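Local atomic coordinates of protein of unknown function with a Fic domain (Bacteroides thetaiotaomicron VPI-5482, PDB entry 3CUC), a protein that is of unknown function but carries a Fic/DOC family domain within a largely helical fold. Residues A76-E87 against F99-V109. Sequence-based numbering, arbitrary orientation.
Sequences AHNVGLEMIKQE and FIRELNRTILV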
loop_
_atom_site.group_PDB
_atom_site.type_symbol
_atom_site.label_atom_id
_atom_site.label_comp_id
_atom_site.label_asym_id
_atom_site.label_seq_id
_atom_site.Cartn_x
_atom_site.Cartn_y
_atom_site.Cartn_z
ATOM N N ALA A 76 7.865 -8.875 9.505
ATOM C CA ALA A 76 6.903 -9.608 8.683
ATOM C C ALA A 76 6.409 -8.730 7.531
ATOM O O ALA A 76 6.246 -9.205 6.406
ATOM C CB ALA A 76 5.736 -10.084 9.531
ATOM N N HIS A 77 6.180 -7.450 7.818
ATOM C CA HIS A 77 5.791 -6.489 6.795
ATOM C C HIS A 77 6.848 -6.377 5.702
ATOM O O HIS A 77 6.519 -6.208 4.529
ATOM C CB HIS A 77 5.544 -5.115 7.414
ATOM C CG HIS A 77 5.021 -4.110 6.442
ATOM N ND1 HIS A 77 5.850 -3.337 5.662
ATOM C CD2 HIS A 77 3.755 -3.758 6.116
ATOM C CE1 HIS A 77 5.118 -2.544 4.901
ATOM N NE2 HIS A 77 3.842 -2.779 5.158
ATOM N N ASN A 78 8.118 -6.471 6.075
ATOM C CA ASN A 78 9.179 -6.426 5.069
ATOM C C ASN A 78 9.184 -7.687 4.205
ATOM O O ASN A 78 9.532 -7.632 3.033
ATOM C CB ASN A 78 10.547 -6.239 5.711
ATOM C CG ASN A 78 11.634 -6.064 4.690
ATOM O OD1 ASN A 78 11.536 -5.209 3.821
ATOM N ND2 ASN A 78 12.673 -6.882 4.777
ATOM N N VAL A 79 8.812 -8.824 4.796
ATOM C CA VAL A 79 8.635 -10.057 4.028
ATOM C C VAL A 79 7.466 -9.844 3.069
ATOM O O VAL A 79 7.515 -10.264 1.916
ATOM C CB VAL A 79 8.391 -11.297 4.946
ATOM C CG1 VAL A 79 8.010 -12.517 4.121
ATOM C CG2 VAL A 79 9.627 -11.587 5.799
ATOM N N GLY A 80 6.429 -9.163 3.550
ATOM C CA GLY A 80 5.305 -8.774 2.708
ATOM C C GLY A 80 5.724 -7.927 1.522
ATOM O O GLY A 80 5.260 -8.155 0.412
ATOM N N LEU A 81 6.593 -6.945 1.753
ATOM C CA LEU A 81 7.093 -6.098 0.658
ATOM C C LEU A 81 7.805 -6.958 -0.386
ATOM O O LEU A 81 7.517 -6.864 -1.575
ATOM C CB LEU A 81 8.035 -4.999 1.178
ATOM C CG LEU A 81 8.799 -4.167 0.132
ATOM C CD1 LEU A 81 7.827 -3.483 -0.814
ATOM C CD2 LEU A 81 9.732 -3.142 0.791
ATOM N N GLU A 82 8.709 -7.818 0.066
ATOM C CA GLU A 82 9.378 -8.760 -0.830
ATOM C C GLU A 82 8.375 -9.582 -1.643
ATOM O O GLU A 82 8.568 -9.786 -2.841
ATOM C CB GLU A 82 10.330 -9.682 -0.050
ATOM C CG GLU A 82 11.688 -9.054 0.254
ATOM C CD GLU A 82 12.344 -8.452 -0.983
ATOM O OE1 GLU A 82 12.330 -9.109 -2.051
ATOM O OE2 GLU A 82 12.862 -7.318 -0.889
HETATM N N MSE A 83 7.304 -10.031 -0.990
HETATM C CA MSE A 83 6.257 -10.792 -1.660
HETATM C C MSE A 83 5.621 -10.003 -2.793
HETATM O O MSE A 83 5.505 -10.520 -3.893
HETATM C CB MSE A 83 5.174 -11.250 -0.674
HETATM C CG MSE A 83 5.556 -12.485 0.121
HETATM SE SE MSE A 83 4.268 -12.851 1.489
HETATM C CE MSE A 83 2.648 -12.985 0.401
ATOM N N ILE A 84 5.210 -8.763 -2.542
ATOM C CA ILE A 84 4.531 -8.003 -3.594
ATOM C C ILE A 84 5.479 -7.674 -4.745
ATOM O O ILE A 84 5.049 -7.631 -5.894
ATOM C CB ILE A 84 3.823 -6.713 -3.095
ATOM C CG1 ILE A 84 4.822 -5.719 -2.505
ATOM C CG2 ILE A 84 2.722 -7.055 -2.086
ATOM C CD1 ILE A 84 4.348 -4.283 -2.575
ATOM N N LYS A 85 6.760 -7.462 -4.445
ATOM C CA LYS A 85 7.749 -7.217 -5.491
ATOM C C LYS A 85 7.807 -8.411 -6.444
ATOM O O LYS A 85 7.694 -8.257 -7.664
ATOM C CB LYS A 85 9.130 -6.946 -4.892
ATOM C CG LYS A 85 9.283 -5.534 -4.338
ATOM C CD LYS A 85 10.394 -5.428 -3.298
ATOM C CE LYS A 85 11.769 -5.385 -3.925
ATOM N NZ LYS A 85 12.811 -5.213 -2.887
ATOM N N GLN A 86 7.951 -9.603 -5.875
ATOM C CA GLN A 86 8.040 -10.832 -6.652
ATOM C C GLN A 86 6.756 -11.116 -7.423
ATOM O O GLN A 86 6.802 -11.521 -8.587
ATOM C CB GLN A 86 8.352 -12.000 -5.728
ATOM C CG GLN A 86 8.574 -13.300 -6.446
ATOM C CD GLN A 86 9.093 -14.368 -5.528
ATOM O OE1 GLN A 86 8.375 -15.300 -5.178
ATOM N NE2 GLN A 86 10.344 -14.234 -5.113
ATOM N N GLU A 87 5.617 -10.910 -6.770
ATOM C CA GLU A 87 4.326 -11.119 -7.415
ATOM C C GLU A 87 4.180 -10.127 -8.561
ATOM O O GLU A 87 3.850 -10.524 -9.669
ATOM C CB GLU A 87 3.170 -10.968 -6.419
ATOM C CG GLU A 87 1.891 -11.712 -6.817
ATOM C CD GLU A 87 1.943 -13.208 -6.539
ATOM O OE1 GLU A 87 3.038 -13.726 -6.232
ATOM O OE2 GLU A 87 0.881 -13.867 -6.634
ATOM N N PHE A 99 -3.359 -14.728 -2.854
ATOM C CA PHE A 99 -2.160 -13.927 -2.605
ATOM C C PHE A 99 -2.422 -12.895 -1.513
ATOM O O PHE A 99 -1.581 -12.701 -0.635
ATOM C CB PHE A 99 -1.663 -13.224 -3.876
ATOM C CG PHE A 99 -0.495 -12.293 -3.633
ATOM C CD1 PHE A 99 0.773 -12.806 -3.378
ATOM C CD2 PHE A 99 -0.668 -10.909 -3.642
ATOM C CE1 PHE A 99 1.848 -11.959 -3.142
ATOM C CE2 PHE A 99 0.401 -10.056 -3.404
ATOM C CZ PHE A 99 1.662 -10.579 -3.158
ATOM N N ILE A 100 -3.586 -12.249 -1.565
ATOM C CA ILE A 100 -3.937 -11.211 -0.597
ATOM C C ILE A 100 -4.081 -11.815 0.797
ATOM O O ILE A 100 -3.649 -11.225 1.789
ATOM C CB ILE A 100 -5.240 -10.481 -0.986
ATOM C CG1 ILE A 100 -5.069 -9.752 -2.321
ATOM C CG2 ILE A 100 -5.621 -9.467 0.083
ATOM C CD1 ILE A 100 -6.360 -9.223 -2.894
ATOM N N ARG A 101 -4.672 -13.003 0.854
ATOM C CA ARG A 101 -4.845 -13.727 2.109
ATOM C C ARG A 101 -3.489 -14.125 2.692
ATOM O O ARG A 101 -3.250 -13.960 3.885
ATOM C CB ARG A 101 -5.726 -14.964 1.896
ATOM C CG ARG A 101 -7.156 -14.646 1.432
ATOM C CD ARG A 101 -7.822 -15.841 0.744
ATOM N NE ARG A 101 -8.373 -16.753 1.738
ATOM C CZ ARG A 101 -9.587 -16.652 2.274
ATOM N NH1 ARG A 101 -10.418 -15.687 1.904
ATOM N NH2 ARG A 101 -9.978 -17.530 3.187
ATOM N N GLU A 102 -2.600 -14.630 1.843
ATOM C CA GLU A 102 -1.246 -14.982 2.266
ATOM C C GLU A 102 -0.486 -13.745 2.753
ATOM O O GLU A 102 0.353 -13.828 3.651
ATOM C CB GLU A 102 -0.481 -15.651 1.115
ATOM C CG GLU A 102 0.883 -16.226 1.502
ATOM C CD GLU A 102 0.784 -17.344 2.528
ATOM O OE1 GLU A 102 0.136 -18.367 2.229
ATOM O OE2 GLU A 102 1.353 -17.206 3.634
ATOM N N LEU A 103 -0.789 -12.601 2.151
ATOM C CA LEU A 103 -0.190 -11.331 2.544
ATOM C C LEU A 103 -0.600 -10.972 3.969
ATOM O O LEU A 103 0.235 -10.578 4.781
ATOM C CB LEU A 103 -0.618 -10.222 1.573
ATOM C CG LEU A 103 0.345 -9.059 1.314
ATOM C CD1 LEU A 103 1.758 -9.539 0.969
ATOM C CD2 LEU A 103 -0.208 -8.192 0.196
ATOM N N ASN A 104 -1.887 -11.123 4.269
ATOM C CA ASN A 104 -2.398 -10.870 5.610
ATOM C C ASN A 104 -1.775 -11.820 6.635
ATOM O O ASN A 104 -1.276 -11.392 7.681
ATOM C CB ASN A 104 -3.920 -11.013 5.630
ATOM C CG ASN A 104 -4.528 -10.554 6.939
ATOM O OD1 ASN A 104 -4.858 -11.370 7.801
ATOM N ND2 ASN A 104 -4.662 -9.240 7.102
ATOM N N ARG A 105 -1.798 -13.110 6.313
ATOM C CA ARG A 105 -1.179 -14.132 7.144
ATOM C C ARG A 105 0.278 -13.782 7.450
ATOM O O ARG A 105 0.740 -13.967 8.566
ATOM C CB ARG A 105 -1.260 -15.489 6.432
ATOM C CG ARG A 105 -0.761 -16.704 7.237
ATOM C CD ARG A 105 -1.033 -18.041 6.502
ATOM N NE ARG A 105 -2.464 -18.244 6.202
ATOM C CZ ARG A 105 -3.040 -18.172 4.991
ATOM N NH1 ARG A 105 -2.331 -17.916 3.897
ATOM N NH2 ARG A 105 -4.353 -18.368 4.872
ATOM N N THR A 106 0.991 -13.265 6.455
ATOM C CA THR A 106 2.414 -12.960 6.597
ATOM C C THR A 106 2.670 -11.776 7.522
ATOM O O THR A 106 3.388 -11.910 8.509
ATOM C CB THR A 106 3.055 -12.654 5.230
ATOM O OG1 THR A 106 2.849 -13.759 4.350
ATOM C CG2 THR A 106 4.546 -12.398 5.374
ATOM N N ILE A 107 2.081 -10.623 7.206
ATOM C CA ILE A 107 2.429 -9.372 7.900
ATOM C C ILE A 107 1.930 -9.341 9.353
ATOM O O ILE A 107 2.572 -8.733 10.215
ATOM C CB ILE A 107 1.960 -8.100 7.131
ATOM C CG1 ILE A 107 0.436 -7.966 7.120
ATOM C CG2 ILE A 107 2.501 -8.104 5.714
ATOM C CD1 ILE A 107 -0.016 -6.633 6.624
ATOM N N LEU A 108 0.784 -9.976 9.603
ATOM C CA LEU A 108 0.326 -10.250 10.965
ATOM C C LEU A 108 0.841 -11.645 11.274
ATOM O O LEU A 108 0.334 -12.622 10.729
ATOM C CB LEU A 108 -1.205 -10.226 11.065
ATOM C CG LEU A 108 -1.936 -9.049 10.428
ATOM C CD1 LEU A 108 -3.450 -9.185 10.645
ATOM C CD2 LEU A 108 -1.402 -7.730 10.978
ATOM N N VAL A 109 1.841 -11.757 12.138
ATOM C CA VAL A 109 2.632 -12.989 12.196
ATOM C C VAL A 109 1.809 -14.252 12.471
ATOM O O VAL A 109 2.098 -15.308 11.907
ATOM C CB VAL A 109 3.759 -12.874 13.234
ATOM C CG1 VAL A 109 4.556 -14.179 13.317
ATOM C CG2 VAL A 109 4.672 -11.691 12.882
#
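Met83, a selenomethionine, and Thr106 interlock as knobs into holes where helix 76-87 packs roughly antiparallel against helix 99-107, the N-to-C directions of the two segments 154° apart, in this mostly helical Fic-domain protein. CB of Met83 lies near Leu103 CD1, at 4.2 Å. With CG anti to its carbonyl carbon (chi1 -80°) the chain runs out across the interface, carrying SE alongside Thr106 OG1. A bend at chi3 then turns CE toward Leu103 CD1 (3.6 Å), Phe99 CE1 and the CG methylene of Glu102, and the side chain fills the hole among Phe99, Glu102, Leu103 and Thr106. A long, flexible, apolar chain suits such a winding path. Thr106 in turn sits among Ala76, Val79, Gly80 and Met83: its CG2 rests on Val79 CG1, while OG1 donates a hydrogen bond to Glu102 O, which gives the hydroxyl a partner within its own helix. Small residues suit the end where the helices draw close, the CA atoms of Ala76 and Ile107 being 4.5 Å apart; there Gly80 presents bare backbone to Ile107 CG2. The helices diverge toward Glu87 and Phe99, and larger groups span the gap. The branched Ile84 sets CG2 at the Phe99 ring edge and also against Leu103 CD2; helix 199-213 also packs here, Leu205 against Ile84 and Ile202 against Leu103. Glu87, whose carboxylate forms a salt bridge with Arg93, lies over one ring face with its carboxylate plane 11° from the ring's, and its CG makes a CH-pi contact 3.7 Å from the Phe99 ring centroid.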